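PDB 2ZBA: trichothecene 3-O-acetyltransferase from Fusarium sporotrichioides, which transfers an acetyl group from acetyl-coenzyme A to the 3-hydroxyl of trichothecenes in the biosynthesis of these fungal mycotoxins. Local coordinates for residues L16-G20 with Y313-L317; E216-I221 with A357-Y361; V301-G305 with L316-M320. All coordinates share one frame; numbering follows the deposited sequence.

Contact 1 (L16-G20 with Y313-L317); sequences LDIIG and YPGLL
A chi1 of 178° swings the ring of Tyr313 away from its backbone N, while Asp17, with CG beside the backbone N (chi1 -67°), extends to meet it from the opposite direction. The phenol donates a hydrogen bond to Asp17 OD1; the modelled 2.4 Å from Tyr313 OH is so short as to be doubtful. OD1 lies at the ring edge, in the ring plane, and the carboxylate stands nearly perpendicular to the ring. The other carboxylate oxygen, Asp17 OD2, accepts from Leu316 N at 2.7 Å in an almost straight bond that arrives from above the carboxylate plane. One buried carboxylate thus grips two residues of 313-317, which fixes its rotation. A water donates to Asp17 OD1 (2.9 Å) and to Leu316 O (2.6 Å), linking two acceptors that cannot bond each other. Beside this polar cluster, Ile19 CG2 meets Leu316 CD2 at 3.3 Å, a tight contact between side chains that cross at about a right angle. The side chain of Leu316 lies about 6 Å, between nearest atoms, from both coenzyme A and the trichothecene. The contact joins the loop between strand 14-15 and helix 23-26 to the loop leading into strand 318-326, which carries Gln318; Leu25 of helix 23-26 packs on Leu316, and helix 348-363 covers Ile19 through Thr355 and Leu358.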
loop_
_atom_site.group_PDB
_atom_site.type_symbol
_atom_site.label_atom_id
_atom_site.label_comp_id
_atom_site.label_asym_id
_atom_site.label_seq_id
_atom_site.Cartn_x
_atom_site.Cartn_y
_atom_site.Cartn_z
ATOM N N LEU A 16 3.222 9.750 16.484
ATOM C CA LEU A 16 2.832 8.705 15.522
ATOM C C LEU A 16 2.521 7.402 16.249
ATOM O O LEU A 16 2.927 7.217 17.400
ATOM C CB LEU A 16 3.940 8.460 14.481
ATOM C CG LEU A 16 4.519 9.618 13.666
ATOM C CD1 LEU A 16 5.372 9.059 12.556
ATOM C CD2 LEU A 16 3.443 10.509 13.096
ATOM N N ASP A 17 1.790 6.514 15.582
ATOM C CA ASP A 17 1.639 5.141 16.039
ATOM C C ASP A 17 3.034 4.607 16.387
ATOM O O ASP A 17 3.955 4.758 15.589
ATOM C CB ASP A 17 1.035 4.302 14.912
ATOM C CG ASP A 17 -0.394 4.698 14.597
ATOM O OD1 ASP A 17 -1.304 4.249 15.340
ATOM O OD2 ASP A 17 -0.601 5.451 13.606
ATOM N N ILE A 18 3.210 4.023 17.575
ATOM C CA ILE A 18 4.538 3.469 17.919
ATOM C C ILE A 18 5.069 2.584 16.806
ATOM O O ILE A 18 6.229 2.670 16.470
ATOM C CB ILE A 18 4.635 2.760 19.332
ATOM C CG1 ILE A 18 5.950 1.987 19.469
ATOM C CG2 ILE A 18 3.543 1.745 19.526
ATOM C CD1 ILE A 18 7.237 2.852 19.341
ATOM N N ILE A 19 4.204 1.779 16.197
ATOM C CA ILE A 19 4.602 0.936 15.064
ATOM C C ILE A 19 5.042 1.738 13.814
ATOM O O ILE A 19 5.817 1.249 12.994
ATOM C CB ILE A 19 3.504 -0.140 14.765
ATOM C CG1 ILE A 19 3.697 -1.317 15.726
ATOM C CG2 ILE A 19 3.558 -0.606 13.342
ATOM C CD1 ILE A 19 2.618 -2.374 15.683
ATOM N N GLY A 20 4.581 2.979 13.693
ATOM C CA GLY A 20 4.946 3.814 12.548
ATOM C C GLY A 20 6.276 4.518 12.729
ATOM O O GLY A 20 6.734 5.225 11.824
ATOM N N TYR A 313 -9.979 4.337 11.099
ATOM C CA TYR A 313 -8.767 4.854 11.752
ATOM C C TYR A 313 -7.717 5.219 10.681
ATOM O O TYR A 313 -7.347 4.359 9.865
ATOM C CB TYR A 313 -8.210 3.802 12.727
ATOM C CG TYR A 313 -6.935 4.205 13.416
ATOM C CD1 TYR A 313 -6.945 5.183 14.411
ATOM C CD2 TYR A 313 -5.700 3.617 13.066
ATOM C CE1 TYR A 313 -5.779 5.576 15.042
ATOM C CE2 TYR A 313 -4.516 4.003 13.718
ATOM C CZ TYR A 313 -4.581 4.988 14.703
ATOM O OH TYR A 313 -3.452 5.408 15.360
ATOM N N PRO A 314 -7.243 6.488 10.683
ATOM C CA PRO A 314 -6.379 7.042 9.635
ATOM C C PRO A 314 -4.867 6.816 9.804
ATOM O O PRO A 314 -4.087 7.225 8.936
ATOM C CB PRO A 314 -6.691 8.537 9.709
ATOM C CG PRO A 314 -7.043 8.789 11.144
ATOM C CD PRO A 314 -7.568 7.500 11.711
ATOM N N GLY A 315 -4.465 6.159 10.897
ATOM C CA GLY A 315 -3.069 6.041 11.251
ATOM C C GLY A 315 -2.363 4.903 10.564
ATOM O O GLY A 315 -2.764 4.466 9.482
ATOM N N LEU A 316 -1.269 4.458 11.167
ATOM C CA LEU A 316 -0.561 3.281 10.683
ATOM C C LEU A 316 -0.807 2.145 11.673
ATOM O O LEU A 316 -0.331 2.180 12.814
ATOM C CB LEU A 316 0.946 3.521 10.500
ATOM C CG LEU A 316 1.565 2.187 10.022
ATOM C CD1 LEU A 316 2.277 2.247 8.716
ATOM C CD2 LEU A 316 2.396 1.487 11.100
ATOM N N LEU A 317 -1.549 1.149 11.204
ATOM C CA LEU A 317 -1.962 0.031 12.007
ATOM C C LEU A 317 -1.942 -1.193 11.104
ATOM O O LEU A 317 -2.966 -1.658 10.609
ATOM C CB LEU A 317 -3.349 0.299 12.618
ATOM C CG LEU A 317 -3.859 -0.759 13.591
ATOM C CD1 LEU A 317 -2.713 -1.352 14.480
ATOM C CD2 LEU A 317 -4.979 -0.204 14.421
HETATM O O HOH W 1 -0.637 1.386 15.256
#

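Contact 2 (E216-I221 with A357-Y361); sequences ELDHQI and ALATY. With CA (calcium ion), chain H; CA (calcium ion), chain G.
Ala357 opens the helical side of this interface: its CB lies 4.1 Å from Glu216 CG at the partly exposed margin, and 4.2 Å from Leu217 CD2. The carboxylate of Glu216 turns to its own neighbourhood, where OE2 is hydrogen-bonded to Tyr211 and Gly214. Leu358 comes next and meets two residues. Leu217 reaches the backbone of Leu358, with CD1 3.9 Å from Leu358 CA, and the side chain of Gln220 crosses that of Leu358 at about a right angle, OE1 standing 3.4 Å from Leu358 CD1. The other end of that amide is held from elsewhere, since Gln220 NE2 bonds to Asn319 OD1 and to Tyr322 OH. One turn further on, Tyr361 has its ring carried away from the backbone N (chi1 176°) and back toward 216-221. Leu217 slides past it, CD1 lying 3.6 Å from Tyr361 CB, and Ile221 comes from the opposite direction to place CD1 3.6 Å from Tyr361 CE2. No hydrogen bond crosses the interface; it is van der Waals packing, mostly apolar, with Leu217 touching Ala357, Leu358 and Tyr361. On its far side the same short turn is a calcium site: Asp218 OD1 bridges two calcium ions, and one of them also takes Asp218 O and Ile221 O, the latter at 2.2 Å, together with Asp376. The other is chelated by both carboxylate oxygens of Asp218 and also binds three waters. The contact packs this metal-binding loop, which runs from helix 191-197 toward strand 237-244, against the C-terminal half of helix 348-363.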
loop_
_atom_site.group_PDB
_atom_site.type_symbol
_atom_site.label_atom_id
_atom_site.label_comp_id
_atom_site.label_asym_id
_atom_site.label_seq_id
_atom_site.Cartn_x
_atom_site.Cartn_y
_atom_site.Cartn_z
ATOM N N GLU A 216 9.276 -14.461 18.337
ATOM C CA GLU A 216 8.101 -13.916 17.640
ATOM C C GLU A 216 8.442 -12.660 16.822
ATOM O O GLU A 216 7.743 -12.341 15.860
ATOM C CB GLU A 216 6.934 -13.674 18.627
ATOM C CG GLU A 216 7.072 -12.447 19.594
ATOM C CD GLU A 216 8.195 -12.573 20.641
ATOM O OE1 GLU A 216 8.544 -13.708 21.041
ATOM O OE2 GLU A 216 8.718 -11.524 21.080
ATOM N N LEU A 217 9.520 -11.968 17.192
ATOM C CA LEU A 217 9.946 -10.760 16.467
ATOM C C LEU A 217 11.145 -10.953 15.520
ATOM O O LEU A 217 11.622 -10.000 14.899
ATOM C CB LEU A 217 10.176 -9.591 17.435
ATOM C CG LEU A 217 8.929 -9.056 18.156
ATOM C CD1 LEU A 217 9.215 -7.702 18.679
ATOM C CD2 LEU A 217 7.652 -9.009 17.285
ATOM N N ASP A 218 11.585 -12.193 15.376
ATOM C CA ASP A 218 12.706 -12.535 14.494
ATOM C C ASP A 218 12.540 -11.941 13.073
ATOM O O ASP A 218 13.430 -11.228 12.594
ATOM C CB ASP A 218 12.899 -14.044 14.447
ATOM C CG ASP A 218 13.907 -14.492 13.388
ATOM O OD1 ASP A 218 14.812 -13.733 12.961
ATOM O OD2 ASP A 218 13.815 -15.657 13.000
ATOM N N HIS A 219 11.402 -12.182 12.442
ATOM C CA HIS A 219 11.161 -11.673 11.070
ATOM C C HIS A 219 11.202 -10.151 10.928
ATOM O O HIS A 219 11.271 -9.620 9.796
ATOM C CB HIS A 219 9.803 -12.123 10.549
ATOM C CG HIS A 219 9.676 -13.590 10.318
ATOM N ND1 HIS A 219 10.345 -14.251 9.309
ATOM C CD2 HIS A 219 8.886 -14.512 10.914
ATOM C CE1 HIS A 219 10.006 -15.528 9.324
ATOM N NE2 HIS A 219 9.122 -15.710 10.288
ATOM N N GLN A 220 11.119 -9.452 12.052
ATOM C CA GLN A 220 11.150 -7.982 12.026
ATOM C C GLN A 220 12.406 -7.376 12.645
ATOM O O GLN A 220 12.464 -6.174 12.840
ATOM C CB GLN A 220 9.857 -7.392 12.608
ATOM C CG GLN A 220 8.629 -8.079 11.982
ATOM C CD GLN A 220 7.316 -7.726 12.635
ATOM O OE1 GLN A 220 7.232 -7.604 13.841
ATOM N NE2 GLN A 220 6.260 -7.632 11.826
ATOM N N ILE A 221 13.419 -8.204 12.902
ATOM C CA ILE A 221 14.716 -7.725 13.419
ATOM C C ILE A 221 15.868 -8.340 12.627
ATOM O O ILE A 221 15.859 -9.550 12.386
ATOM C CB ILE A 221 14.913 -8.025 14.941
ATOM C CG1 ILE A 221 13.779 -7.400 15.766
ATOM C CG2 ILE A 221 16.290 -7.462 15.436
ATOM C CD1 ILE A 221 13.529 -8.081 17.119
ATOM N N ALA A 357 3.329 -7.318 20.650
ATOM C CA ALA A 357 4.743 -7.596 21.006
ATOM C C ALA A 357 5.673 -6.597 20.298
ATOM O O ALA A 357 6.597 -6.069 20.900
ATOM C CB ALA A 357 5.125 -9.004 20.666
ATOM N N LEU A 358 5.411 -6.344 19.015
ATOM C CA LEU A 358 6.176 -5.369 18.237
ATOM C C LEU A 358 6.086 -3.997 18.856
ATOM O O LEU A 358 7.121 -3.335 19.035
ATOM C CB LEU A 358 5.709 -5.329 16.769
ATOM C CG LEU A 358 6.423 -4.370 15.778
ATOM C CD1 LEU A 358 7.925 -4.715 15.585
ATOM C CD2 LEU A 358 5.713 -4.365 14.417
ATOM N N ALA A 359 4.869 -3.578 19.209
ATOM C CA ALA A 359 4.626 -2.242 19.751
ATOM C C ALA A 359 5.325 -2.088 21.103
ATOM O O ALA A 359 5.964 -1.066 21.364
ATOM C CB ALA A 359 3.118 -1.976 19.881
ATOM N N THR A 360 5.261 -3.135 21.923
ATOM C CA THR A 360 5.915 -3.112 23.240
ATOM C C THR A 360 7.432 -3.005 23.081
ATOM O O THR A 360 8.058 -2.150 23.694
ATOM C CB THR A 360 5.538 -4.334 24.078
ATOM O OG1 THR A 360 4.125 -4.445 24.096
ATOM C CG2 THR A 360 6.024 -4.198 25.552
ATOM N N TYR A 361 7.991 -3.861 22.234
ATOM C CA TYR A 361 9.438 -3.898 21.967
ATOM C C TYR A 361 9.973 -2.555 21.467
ATOM O O TYR A 361 10.994 -2.058 21.957
ATOM C CB TYR A 361 9.754 -5.022 20.977
ATOM C CG TYR A 361 11.207 -5.109 20.554
ATOM C CD1 TYR A 361 12.215 -5.433 21.476
ATOM C CD2 TYR A 361 11.568 -4.880 19.240
ATOM C CE1 TYR A 361 13.546 -5.505 21.090
ATOM C CE2 TYR A 361 12.895 -4.948 18.837
ATOM C CZ TYR A 361 13.875 -5.269 19.768
ATOM O OH TYR A 361 15.178 -5.339 19.348
HETATM CA CA CA H . 15.710 -11.660 11.953
HETATM CA CA CA G . 15.668 -15.364 11.258
HETATM O O HOH W 2 15.204 -17.509 10.803
HETATM O O HOH W 3 16.487 -15.319 8.887
HETATM O O HOH W 4 13.736 -15.116 10.176
HETATM O O HOH W 5 16.764 -11.890 14.182
#

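Contact 3 (V301-G305 with L316-M320); sequences VDMRG and LLQNM. With COA (coenzyme A), chain E.
Backbone hydrogen bonds pair Val301 with Asn319: Val301 N gives to Asn319 O at 2.8 Å, and Asn319 N returns to Val301 O at 3.0 Å. Met303 N donates to Leu317 O (2.9 Å), carrying the pairing past the strand into the turn. Asp302 and Gln318 form the adjoining non-hydrogen-bonded pair, so strand 318-326 runs antiparallel along strand 294-302 at the edge of the larger sheet. Polar side-chain bonds centre on Asp302 OD1, reached from opposite faces of its plane by Arg304 N, a capping bond at the start of the short helix 304-307, and by Arg304 NH1 in a salt bridge (3.2 Å). Arg304 NH1 also pairs with Asp169 of the HxxxD signature of BAHD acyltransferases, as in relatives, while NH2 bonds to Tyr313 O and Gly315 O. Packing comes mainly from Leu317: CD1 presses on CB of Met303, a selenomethionine here, at 3.5 Å, and CB covers one face of the Arg304 guanidinium. Asp302 N, turned away from strand 318-326, donates to the pantetheine carbonyl O9P of coenzyme A (2.6 Å). Gln318, on the same face as the Asp302 side chain, with CG anti to the backbone N (chi1 -176°) and the chain extended, carries its amide to the thiol end beside the trichothecene.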
loop_
_atom_site.group_PDB
_atom_site.type_symbol
_atom_site.label_atom_id
_atom_site.label_comp_id
_atom_site.label_asym_id
_atom_site.label_seq_id
_atom_site.Cartn_x
_atom_site.Cartn_y
_atom_site.Cartn_z
ATOM N N VAL A 301 -0.977 -6.941 6.403
ATOM C CA VAL A 301 -2.260 -7.206 7.040
ATOM C C VAL A 301 -2.698 -5.939 7.759
ATOM O O VAL A 301 -1.976 -5.397 8.586
ATOM C CB VAL A 301 -2.242 -8.500 7.989
ATOM C CG1 VAL A 301 -1.001 -8.562 8.862
ATOM C CG2 VAL A 301 -3.511 -8.573 8.851
ATOM N N ASP A 302 -3.875 -5.444 7.391
ATOM C CA ASP A 302 -4.552 -4.429 8.170
ATOM C C ASP A 302 -4.858 -4.942 9.591
ATOM O O ASP A 302 -5.607 -5.908 9.762
ATOM C CB ASP A 302 -5.846 -4.044 7.441
ATOM C CG ASP A 302 -6.660 -3.020 8.185
ATOM O OD1 ASP A 302 -6.126 -2.392 9.109
ATOM O OD2 ASP A 302 -7.851 -2.849 7.833
HETATM N N MSE A 303 -4.311 -4.258 10.601
HETATM C CA MSE A 303 -4.514 -4.651 12.002
HETATM C C MSE A 303 -5.729 -4.021 12.680
HETATM O O MSE A 303 -5.948 -4.253 13.859
HETATM C CB MSE A 303 -3.261 -4.380 12.848
HETATM C CG MSE A 303 -2.152 -5.398 12.629
HETATM SE SE MSE A 303 -2.822 -7.187 12.854
HETATM C CE MSE A 303 -3.336 -7.051 14.818
ATOM N N ARG A 304 -6.516 -3.228 11.949
ATOM C CA ARG A 304 -7.659 -2.520 12.552
ATOM C C ARG A 304 -8.723 -3.477 13.114
ATOM O O ARG A 304 -9.092 -3.366 14.267
ATOM C CB ARG A 304 -8.288 -1.535 11.555
ATOM C CG ARG A 304 -7.547 -0.227 11.398
ATOM C CD ARG A 304 -7.841 0.376 10.019
ATOM N NE ARG A 304 -7.100 1.614 9.833
ATOM C CZ ARG A 304 -5.809 1.686 9.518
ATOM N NH1 ARG A 304 -5.100 0.591 9.316
ATOM N NH2 ARG A 304 -5.237 2.868 9.389
ATOM N N GLY A 305 -9.190 -4.419 12.295
ATOM C CA GLY A 305 -10.136 -5.464 12.714
ATOM C C GLY A 305 -9.723 -6.282 13.936
ATOM O O GLY A 305 -10.377 -6.209 14.979
ATOM N N LEU A 316 -1.269 4.458 11.167
ATOM C CA LEU A 316 -0.561 3.281 10.683
ATOM C C LEU A 316 -0.807 2.145 11.673
ATOM O O LEU A 316 -0.331 2.180 12.814
ATOM C CB LEU A 316 0.946 3.521 10.500
ATOM C CG LEU A 316 1.565 2.187 10.022
ATOM C CD1 LEU A 316 2.277 2.247 8.716
ATOM C CD2 LEU A 316 2.396 1.487 11.100
ATOM N N LEU A 317 -1.549 1.149 11.204
ATOM C CA LEU A 317 -1.962 0.031 12.007
ATOM C C LEU A 317 -1.942 -1.193 11.104
ATOM O O LEU A 317 -2.966 -1.658 10.609
ATOM C CB LEU A 317 -3.349 0.299 12.618
ATOM C CG LEU A 317 -3.859 -0.759 13.591
ATOM C CD1 LEU A 317 -2.713 -1.352 14.480
ATOM C CD2 LEU A 317 -4.979 -0.204 14.421
ATOM N N GLN A 318 -0.736 -1.694 10.897
ATOM C CA GLN A 318 -0.464 -2.703 9.906
ATOM C C GLN A 318 0.565 -3.634 10.527
ATOM O O GLN A 318 1.310 -3.221 11.425
ATOM C CB GLN A 318 0.133 -2.004 8.684
ATOM C CG GLN A 318 0.407 -2.868 7.474
ATOM C CD GLN A 318 0.929 -2.049 6.303
ATOM O OE1 GLN A 318 0.191 -1.786 5.347
ATOM N NE2 GLN A 318 2.189 -1.608 6.386
ATOM N N ASN A 319 0.571 -4.887 10.081
ATOM C CA ASN A 319 1.672 -5.799 10.334
ATOM C C ASN A 319 1.809 -6.650 9.081
ATOM O O ASN A 319 1.177 -6.353 8.063
ATOM C CB ASN A 319 1.363 -6.659 11.573
ATOM C CG ASN A 319 2.617 -7.177 12.264
ATOM O OD1 ASN A 319 3.692 -7.249 11.668
ATOM N ND2 ASN A 319 2.475 -7.553 13.532
HETATM N N MSE A 320 2.624 -7.694 9.142
HETATM C CA MSE A 320 2.763 -8.620 8.052
HETATM C C MSE A 320 2.671 -10.024 8.631
HETATM O O MSE A 320 2.891 -10.239 9.826
HETATM C CB MSE A 320 4.093 -8.410 7.314
HETATM C CG MSE A 320 4.258 -7.015 6.633
HETATM SE SE MSE A 320 5.722 -6.996 5.355
HETATM C CE MSE A 320 4.697 -7.071 3.678
HETATM N N1A COA E . -16.238 -19.218 5.162
HETATM C C2A COA E . -16.042 -19.055 3.800
HETATM N N3A COA E . -15.532 -17.856 3.322
HETATM C C4A COA E . -15.216 -16.842 4.179
HETATM C C5A COA E . -15.416 -16.996 5.550
HETATM C C6A COA E . -15.934 -18.200 6.044
HETATM N N6A COA E . -16.231 -18.331 7.341
HETATM N N7A COA E . -15.030 -15.847 6.153
HETATM C C8A COA E . -14.600 -14.983 5.202
HETATM N N9A COA E . -14.703 -15.585 3.974
HETATM C C1B COA E . -14.238 -15.041 2.678
HETATM C C2B COA E . -15.133 -13.909 2.184
HETATM O O2B COA E . -16.228 -14.411 1.447
HETATM C C3B COA E . -14.155 -13.082 1.369
HETATM O O3B COA E . -13.838 -13.840 0.232
HETATM P P3B COA E . -13.802 -13.302 -1.288
HETATM O O7A COA E . -13.063 -11.979 -1.288
HETATM O O8A COA E . -15.195 -13.052 -1.798
HETATM O O9A COA E . -13.056 -14.361 -2.035
HETATM C C4B COA E . -12.899 -13.176 2.209
HETATM O O4B COA E . -12.933 -14.474 2.779
HETATM C C5B COA E . -12.755 -12.149 3.322
HETATM O O5B COA E . -11.628 -12.566 4.085
HETATM P P1A COA E . -10.597 -11.496 4.710
HETATM O O1A COA E . -11.302 -10.543 5.623
HETATM O O2A COA E . -9.392 -12.157 5.335
HETATM O O3A COA E . -10.115 -10.545 3.478
HETATM P P2A COA E . -9.117 -10.940 2.273
HETATM O O4A COA E . -9.756 -10.437 0.997
HETATM O O5A COA E . -8.705 -12.391 2.219
HETATM O O6A COA E . -7.774 -10.109 2.548
HETATM C CBP COA E . -5.763 -9.565 3.756
HETATM C CCP COA E . -6.739 -10.666 3.345
HETATM C CDP COA E . -4.856 -9.314 2.552
HETATM C CEP COA E . -4.954 -10.055 4.969
HETATM C CAP COA E . -6.568 -8.306 4.090
HETATM O OAP COA E . -7.438 -8.553 5.186
HETATM C C9P COA E . -5.744 -7.076 4.395
HETATM O O9P COA E . -5.250 -6.888 5.688
HETATM N N8P COA E . -5.553 -6.168 3.436
HETATM C C7P COA E . -4.755 -4.970 3.682
HETATM C C6P COA E . -3.254 -5.213 3.519
HETATM C C5P COA E . -2.496 -3.918 3.762
HETATM O O5P COA E . -2.365 -3.450 4.919
HETATM N N4P COA E . -1.978 -3.311 2.700
HETATM C C3P COA E . -1.865 -1.855 2.695
HETATM C C2P COA E . -0.423 -1.375 2.567
HETATM S S1P COA E . -0.073 0.214 3.383
#

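In the fold
From the N terminus, the loop at 16-20 is the first partner met, and contact 1 closes a span of nearly 300 residues when 313-317 returns to it. Contact 2 starts within that span, at 216-221, but ends beyond it on helix 348-363, so contacts 1 and 2 cross. Contact 3 is the local one, a short connection between neighbouring strands that lies wholly between the two segments of contact 2; it shares Leu316 and Leu317 with contact 1. Ile18 and Ile19 pack on Leu358 and Ala359, linking contacts 1 and 2. Together the three tie the N-terminal loop, the calcium loop and helix 348-363 to the edge strand beside coenzyme A.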